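Local coordinates for type 2A phosphatase-associated protein 42 (Saccharomyces cerevisiae, PDB 2V0P), which binds the catalytic subunits of type 2A and related protein phosphatases and regulates TOR signalling, inhibiting the phosphatase SIT4, at residues Val65-Tyr78 with Arg201-Thr215. Residues are numbered along the deposited sequence; the frame is centred on the assembly and turned at random. Where two conformers were deposited one is given.
Sequences VSTASIKFLAVDYY and RELYLMRLHHFSLDT
The ring of Tyr77 lies against that of Phe211 in an offset stack, centroids 4.3 Å apart and planes 14° from parallel, with Phe211 CB centred over the tyrosine face as a CH-pi donor. On the Phe211 ring, Tyr77 CE2 covers one face near the rim and the carbonyl O of Arg207 the other. At the edge of the Tyr77 ring, in its plane, sits Asp214 OD2, which accepts a very short hydrogen bond of 2.5 Å from Tyr77 OH; Asn218 also bonds this oxygen. Tyr78 OH lies 3.5 Å from Phe211 CZ, completing an aromatic cluster.

At the far end the Arg201 guanidinium carries Ile70 CD1 over one face, 3.6 Å above its centre. Its edge is polar: Arg201 NH1 and NH2 both grip Val65 O, in the guanidinium plane, and Arg201 NH1 also donates to Thr67 OG1 at 2.8 Å. CG anti to the backbone N (chi1 -175°) and an extended chain carry this group out to residues 65-67. A leucine in place of Arg201 would probably leave Val65 O and Thr67 OG1 without these donors and let the chain at 65-67 shift.

Between the two ends, Ile70 CG2 packs on Tyr204 CB and Leu208 CD1, while Leu208 CD2 meets Ala74 CB at 3.7 Å.

The contact thus joins the 65-78 segment to helix 199-231 in the all-helical, tetratricopeptide repeat-like N-terminal domain. Phe72 and Tyr78 reach helices 4-19 and 29-52, whereas Leu203 and Leu213 pack on helix 156-186.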
loop_
_atom_site.group_PDB
_atom_site.type_symbol
_atom_site.label_atom_id
_atom_site.label_comp_id
_atom_site.label_asym_id
_atom_site.label_seq_id
_atom_site.Cartn_x
_atom_site.Cartn_y
_atom_site.Cartn_z
ATOM N N VAL A 65 29.211 -21.741 -19.633
ATOM C CA VAL A 65 27.945 -21.723 -20.288
ATOM C C VAL A 65 28.139 -21.172 -21.688
ATOM O O VAL A 65 28.753 -20.091 -21.909
ATOM C CB VAL A 65 26.887 -20.900 -19.433
ATOM C CG1 VAL A 65 25.519 -20.964 -20.027
ATOM C CG2 VAL A 65 26.831 -21.407 -17.963
ATOM N N SER A 66 27.643 -21.933 -22.645
ATOM C CA SER A 66 27.785 -21.569 -24.018
ATOM C C SER A 66 26.823 -20.462 -24.297
ATOM O O SER A 66 25.837 -20.278 -23.579
ATOM C CB SER A 66 27.587 -22.771 -24.957
ATOM O OG SER A 66 28.743 -23.609 -24.922
ATOM N N THR A 67 27.074 -19.710 -25.348
ATOM C CA THR A 67 26.416 -18.397 -25.450
ATOM C C THR A 67 24.910 -18.522 -25.532
ATOM O O THR A 67 24.204 -17.815 -24.873
ATOM C CB THR A 67 27.028 -17.526 -26.589
ATOM O OG1 THR A 67 28.328 -17.146 -26.194
ATOM C CG2 THR A 67 26.219 -16.242 -26.830
ATOM N N ALA A 68 24.418 -19.451 -26.344
ATOM C CA ALA A 68 23.020 -19.566 -26.554
ATOM C C ALA A 68 22.275 -20.148 -25.329
ATOM O O ALA A 68 21.128 -19.997 -25.261
ATOM C CB ALA A 68 22.735 -20.325 -27.816
ATOM N N SER A 69 22.974 -20.771 -24.390
ATOM C CA SER A 69 22.457 -21.336 -23.179
ATOM C C SER A 69 22.226 -20.245 -22.068
ATOM O O SER A 69 21.622 -20.503 -21.053
ATOM C CB SER A 69 23.402 -22.381 -22.623
ATOM O OG SER A 69 23.545 -23.538 -23.484
ATOM N N ILE A 70 22.770 -19.069 -22.281
ATOM C CA ILE A 70 22.815 -18.050 -21.246
ATOM C C ILE A 70 21.337 -17.586 -21.057
ATOM O O ILE A 70 20.963 -17.325 -19.952
ATOM C CB ILE A 70 23.721 -16.909 -21.661
ATOM C CG1 ILE A 70 25.205 -17.349 -21.580
ATOM C CG2 ILE A 70 23.470 -15.648 -20.803
ATOM C CD1 ILE A 70 26.163 -16.247 -21.935
ATOM N N LYS A 71 20.583 -17.504 -22.145
ATOM C CA LYS A 71 19.161 -17.153 -22.198
ATOM C C LYS A 71 18.366 -17.870 -21.101
ATOM O O LYS A 71 17.520 -17.308 -20.502
ATOM C CB LYS A 71 18.544 -17.645 -23.515
ATOM C CG LYS A 71 18.517 -16.636 -24.629
ATOM C CD LYS A 71 18.257 -17.281 -26.028
ATOM C CE LYS A 71 17.817 -18.769 -26.029
ATOM N NZ LYS A 71 18.915 -19.670 -26.656
ATOM N N PHE A 72 18.671 -19.145 -20.911
ATOM C CA PHE A 72 17.930 -20.054 -20.073
ATOM C C PHE A 72 18.037 -19.741 -18.592
ATOM O O PHE A 72 17.272 -20.237 -17.838
ATOM C CB PHE A 72 18.439 -21.476 -20.265
ATOM C CG PHE A 72 18.337 -21.980 -21.697
ATOM C CD1 PHE A 72 17.225 -21.714 -22.463
ATOM C CD2 PHE A 72 19.384 -22.680 -22.264
ATOM C CE1 PHE A 72 17.149 -22.143 -23.785
ATOM C CE2 PHE A 72 19.311 -23.154 -23.574
ATOM C CZ PHE A 72 18.196 -22.873 -24.334
ATOM N N LEU A 73 19.066 -19.053 -18.172
ATOM C CA LEU A 73 19.200 -18.682 -16.785
ATOM C C LEU A 73 17.946 -17.790 -16.462
ATOM O O LEU A 73 17.581 -17.598 -15.302
ATOM C CB LEU A 73 20.483 -17.859 -16.615
ATOM C CG LEU A 73 21.834 -18.616 -16.615
ATOM C CD1 LEU A 73 23.031 -17.677 -16.530
ATOM C CD2 LEU A 73 21.911 -19.655 -15.496
ATOM N N ALA A 74 17.336 -17.234 -17.478
ATOM C CA ALA A 74 16.055 -16.423 -17.250
ATOM C C ALA A 74 14.689 -17.176 -17.186
ATOM O O ALA A 74 13.614 -16.536 -17.053
ATOM C CB ALA A 74 15.965 -15.341 -18.165
ATOM N N VAL A 75 14.710 -18.487 -17.268
ATOM C CA VAL A 75 13.475 -19.244 -17.211
ATOM C C VAL A 75 12.674 -18.897 -15.909
ATOM O O VAL A 75 11.556 -18.616 -15.991
ATOM C CB VAL A 75 13.620 -20.755 -17.345
ATOM C CG1 VAL A 75 14.449 -21.152 -18.572
ATOM C CG2 VAL A 75 14.131 -21.399 -16.131
ATOM N N ASP A 76 13.298 -18.868 -14.751
ATOM C CA ASP A 76 12.570 -18.490 -13.555
ATOM C C ASP A 76 12.069 -17.041 -13.574
ATOM O O ASP A 76 11.013 -16.766 -12.967
ATOM C CB ASP A 76 13.396 -18.741 -12.338
ATOM C CG ASP A 76 13.702 -20.192 -12.146
ATOM O OD1 ASP A 76 12.745 -20.983 -12.193
ATOM O OD2 ASP A 76 14.898 -20.516 -11.957
ATOM N N TYR A 77 12.803 -16.118 -14.241
ATOM C CA TYR A 77 12.358 -14.778 -14.362
ATOM C C TYR A 77 11.000 -14.761 -15.112
ATOM O O TYR A 77 10.054 -14.113 -14.667
ATOM C CB TYR A 77 13.358 -13.872 -15.060
ATOM C CG TYR A 77 12.905 -12.490 -15.444
ATOM C CD1 TYR A 77 12.701 -11.447 -14.469
ATOM C CD2 TYR A 77 12.699 -12.161 -16.776
ATOM C CE1 TYR A 77 12.304 -10.188 -14.870
ATOM C CE2 TYR A 77 12.328 -10.908 -17.127
ATOM C CZ TYR A 77 12.127 -9.920 -16.116
ATOM O OH TYR A 77 11.761 -8.711 -16.482
ATOM N N TYR A 78 10.941 -15.488 -16.232
ATOM C CA TYR A 78 9.803 -15.471 -17.065
ATOM C C TYR A 78 8.596 -16.191 -16.327
ATOM O O TYR A 78 7.485 -15.805 -16.507
ATOM C CB TYR A 78 10.148 -16.100 -18.439
ATOM C CG TYR A 78 10.739 -15.075 -19.368
ATOM C CD1 TYR A 78 12.076 -15.044 -19.637
ATOM C CD2 TYR A 78 9.939 -14.076 -19.905
ATOM C CE1 TYR A 78 12.602 -14.112 -20.453
ATOM C CE2 TYR A 78 10.466 -13.101 -20.715
ATOM C CZ TYR A 78 11.805 -13.136 -20.987
ATOM O OH TYR A 78 12.354 -12.194 -21.812
ATOM N N ARG A 201 26.901 -12.576 -26.826
ATOM C CA ARG A 201 27.159 -13.001 -25.471
ATOM C C ARG A 201 27.012 -11.853 -24.473
ATOM O O ARG A 201 26.548 -12.066 -23.381
ATOM C CB ARG A 201 28.558 -13.578 -25.343
ATOM C CG ARG A 201 28.846 -14.152 -23.990
ATOM C CD ARG A 201 30.027 -15.118 -24.032
ATOM N NE ARG A 201 30.089 -15.822 -22.769
ATOM C CZ ARG A 201 29.653 -17.063 -22.564
ATOM N NH1 ARG A 201 29.153 -17.804 -23.581
ATOM N NH2 ARG A 201 29.743 -17.569 -21.334
ATOM N N GLU A 202 27.498 -10.666 -24.876
ATOM C CA GLU A 202 27.390 -9.472 -24.067
ATOM C C GLU A 202 25.920 -9.063 -23.906
ATOM O O GLU A 202 25.494 -8.768 -22.830
ATOM C CB GLU A 202 28.205 -8.351 -24.700
ATOM C CG GLU A 202 28.057 -6.999 -24.025
ATOM C CD GLU A 202 28.974 -5.947 -24.621
ATOM O OE1 GLU A 202 29.179 -5.963 -25.855
ATOM O OE2 GLU A 202 29.486 -5.097 -23.861
ATOM N N LEU A 203 25.176 -9.065 -25.001
ATOM C CA LEU A 203 23.756 -8.798 -24.969
ATOM C C LEU A 203 22.967 -9.715 -24.004
ATOM O O LEU A 203 22.117 -9.243 -23.240
ATOM C CB LEU A 203 23.209 -8.821 -26.392
ATOM C CG LEU A 203 21.720 -8.762 -26.681
ATOM C CD1 LEU A 203 21.143 -7.513 -26.037
ATOM C CD2 LEU A 203 21.461 -8.775 -28.187
ATOM N N TYR A 204 23.229 -11.015 -24.058
ATOM C CA TYR A 204 22.568 -11.964 -23.239
ATOM C C TYR A 204 22.819 -11.770 -21.760
ATOM O O TYR A 204 21.894 -11.873 -20.973
ATOM C CB TYR A 204 22.899 -13.401 -23.672
ATOM C CG TYR A 204 22.386 -13.734 -25.041
ATOM C CD1 TYR A 204 21.398 -12.964 -25.652
ATOM C CD2 TYR A 204 22.840 -14.861 -25.710
ATOM C CE1 TYR A 204 20.902 -13.290 -26.926
ATOM C CE2 TYR A 204 22.365 -15.187 -26.971
ATOM C CZ TYR A 204 21.385 -14.417 -27.567
ATOM O OH TYR A 204 20.907 -14.780 -28.823
ATOM N N LEU A 205 24.048 -11.506 -21.407
ATOM C CA LEU A 205 24.461 -11.172 -20.067
ATOM C C LEU A 205 23.843 -9.865 -19.595
ATOM O O LEU A 205 23.470 -9.817 -18.478
ATOM C CB LEU A 205 25.956 -11.103 -19.910
ATOM C CG LEU A 205 26.631 -12.480 -20.088
ATOM C CD1 LEU A 205 28.082 -12.292 -20.293
ATOM C CD2 LEU A 205 26.352 -13.369 -18.892
HETATM N N MSE A 206 23.846 -8.835 -20.436
HETATM C CA MSE A 206 23.234 -7.531 -20.104
HETATM C C MSE A 206 21.730 -7.707 -19.936
HETATM O O MSE A 206 21.082 -7.008 -19.141
HETATM C CB MSE A 206 23.536 -6.472 -21.178
HETATM C CG MSE A 206 23.161 -5.022 -20.773
HETATM SE SE MSE A 206 24.205 -4.448 -19.216
HETATM C CE MSE A 206 25.991 -4.383 -20.013
ATOM N N ARG A 207 21.160 -8.591 -20.731
ATOM C CA ARG A 207 19.762 -8.829 -20.621
ATOM C C ARG A 207 19.456 -9.430 -19.200
ATOM O O ARG A 207 18.587 -8.943 -18.473
ATOM C CB ARG A 207 19.289 -9.616 -21.835
ATOM C CG ARG A 207 17.855 -10.028 -21.830
ATOM C CD ARG A 207 17.502 -10.545 -23.209
ATOM N NE ARG A 207 17.520 -9.449 -24.169
ATOM C CZ ARG A 207 17.782 -9.569 -25.467
ATOM N NH1 ARG A 207 18.077 -10.752 -26.010
ATOM N NH2 ARG A 207 17.760 -8.484 -26.228
ATOM N N LEU A 208 20.240 -10.410 -18.763
ATOM C CA LEU A 208 20.038 -10.961 -17.423
ATOM C C LEU A 208 20.190 -9.840 -16.371
ATOM O O LEU A 208 19.465 -9.786 -15.400
ATOM C CB LEU A 208 21.015 -12.120 -17.142
ATOM C CG LEU A 208 20.684 -13.318 -18.026
ATOM C CD1 LEU A 208 21.785 -14.385 -17.804
ATOM C CD2 LEU A 208 19.365 -13.952 -17.785
ATOM N N HIS A 209 21.167 -8.970 -16.593
ATOM C CA HIS A 209 21.437 -7.881 -15.681
ATOM C C HIS A 209 20.151 -7.027 -15.505
ATOM O O HIS A 209 19.814 -6.745 -14.412
ATOM C CB HIS A 209 22.611 -7.045 -16.200
ATOM C CG HIS A 209 23.241 -6.185 -15.155
ATOM N ND1 HIS A 209 24.519 -5.677 -15.278
ATOM C CD2 HIS A 209 22.793 -5.795 -13.942
ATOM C CE1 HIS A 209 24.800 -4.962 -14.203
ATOM N NE2 HIS A 209 23.775 -5.029 -13.379
ATOM N N HIS A 210 19.455 -6.719 -16.589
ATOM C CA HIS A 210 18.332 -5.824 -16.606
ATOM C C HIS A 210 17.225 -6.582 -15.891
ATOM O O HIS A 210 16.597 -6.030 -15.031
ATOM C CB HIS A 210 17.969 -5.453 -18.032
ATOM C CG HIS A 210 16.601 -4.914 -18.195
ATOM N ND1 HIS A 210 15.621 -5.578 -18.902
ATOM C CD2 HIS A 210 16.016 -3.801 -17.700
ATOM C CE1 HIS A 210 14.493 -4.891 -18.841
ATOM N NE2 HIS A 210 14.709 -3.808 -18.119
ATOM N N PHE A 211 17.086 -7.879 -16.217
ATOM C CA PHE A 211 16.124 -8.738 -15.526
ATOM C C PHE A 211 16.242 -8.770 -13.993
ATOM O O PHE A 211 15.221 -8.699 -13.288
ATOM C CB PHE A 211 16.120 -10.132 -16.135
ATOM C CG PHE A 211 15.724 -10.165 -17.558
ATOM C CD1 PHE A 211 15.086 -9.129 -18.155
ATOM C CD2 PHE A 211 15.947 -11.352 -18.310
ATOM C CE1 PHE A 211 14.675 -9.204 -19.515
ATOM C CE2 PHE A 211 15.557 -11.445 -19.619
ATOM C CZ PHE A 211 14.928 -10.381 -20.243
ATOM N N SER A 212 17.456 -8.858 -13.473
ATOM C CA SER A 212 17.670 -8.900 -12.064
ATOM C C SER A 212 17.228 -7.575 -11.399
ATOM O O SER A 212 16.650 -7.611 -10.325
ATOM C CB SER A 212 19.136 -9.224 -11.735
ATOM O OG SER A 212 19.916 -8.082 -11.903
ATOM N N LEU A 213 17.454 -6.448 -12.053
ATOM C CA LEU A 213 17.005 -5.184 -11.530
ATOM C C LEU A 213 15.441 -5.114 -11.614
ATOM O O LEU A 213 14.848 -4.822 -10.631
ATOM C CB LEU A 213 17.701 -4.036 -12.213
ATOM C CG LEU A 213 19.202 -4.023 -11.806
ATOM C CD1 LEU A 213 19.968 -3.370 -12.878
ATOM C CD2 LEU A 213 19.418 -3.252 -10.481
ATOM N N ASP A 214 14.845 -5.417 -12.765
ATOM C CA ASP A 214 13.418 -5.451 -12.950
ATOM C C ASP A 214 12.772 -6.279 -11.872
ATOM O O ASP A 214 11.786 -5.870 -11.333
ATOM C CB ASP A 214 13.047 -6.077 -14.324
ATOM C CG ASP A 214 11.543 -5.912 -14.663
ATOM O OD1 ASP A 214 11.042 -4.759 -14.572
ATOM O OD2 ASP A 214 10.878 -6.912 -15.024
ATOM N N THR A 215 13.354 -7.425 -11.550
ATOM C CA THR A 215 12.883 -8.384 -10.529
ATOM C C THR A 215 12.634 -7.724 -9.180
ATOM O O THR A 215 11.629 -7.984 -8.542
ATOM C CB THR A 215 13.871 -9.602 -10.414
ATOM O OG1 THR A 215 13.787 -10.312 -11.622
ATOM C CG2 THR A 215 13.540 -10.579 -9.295
#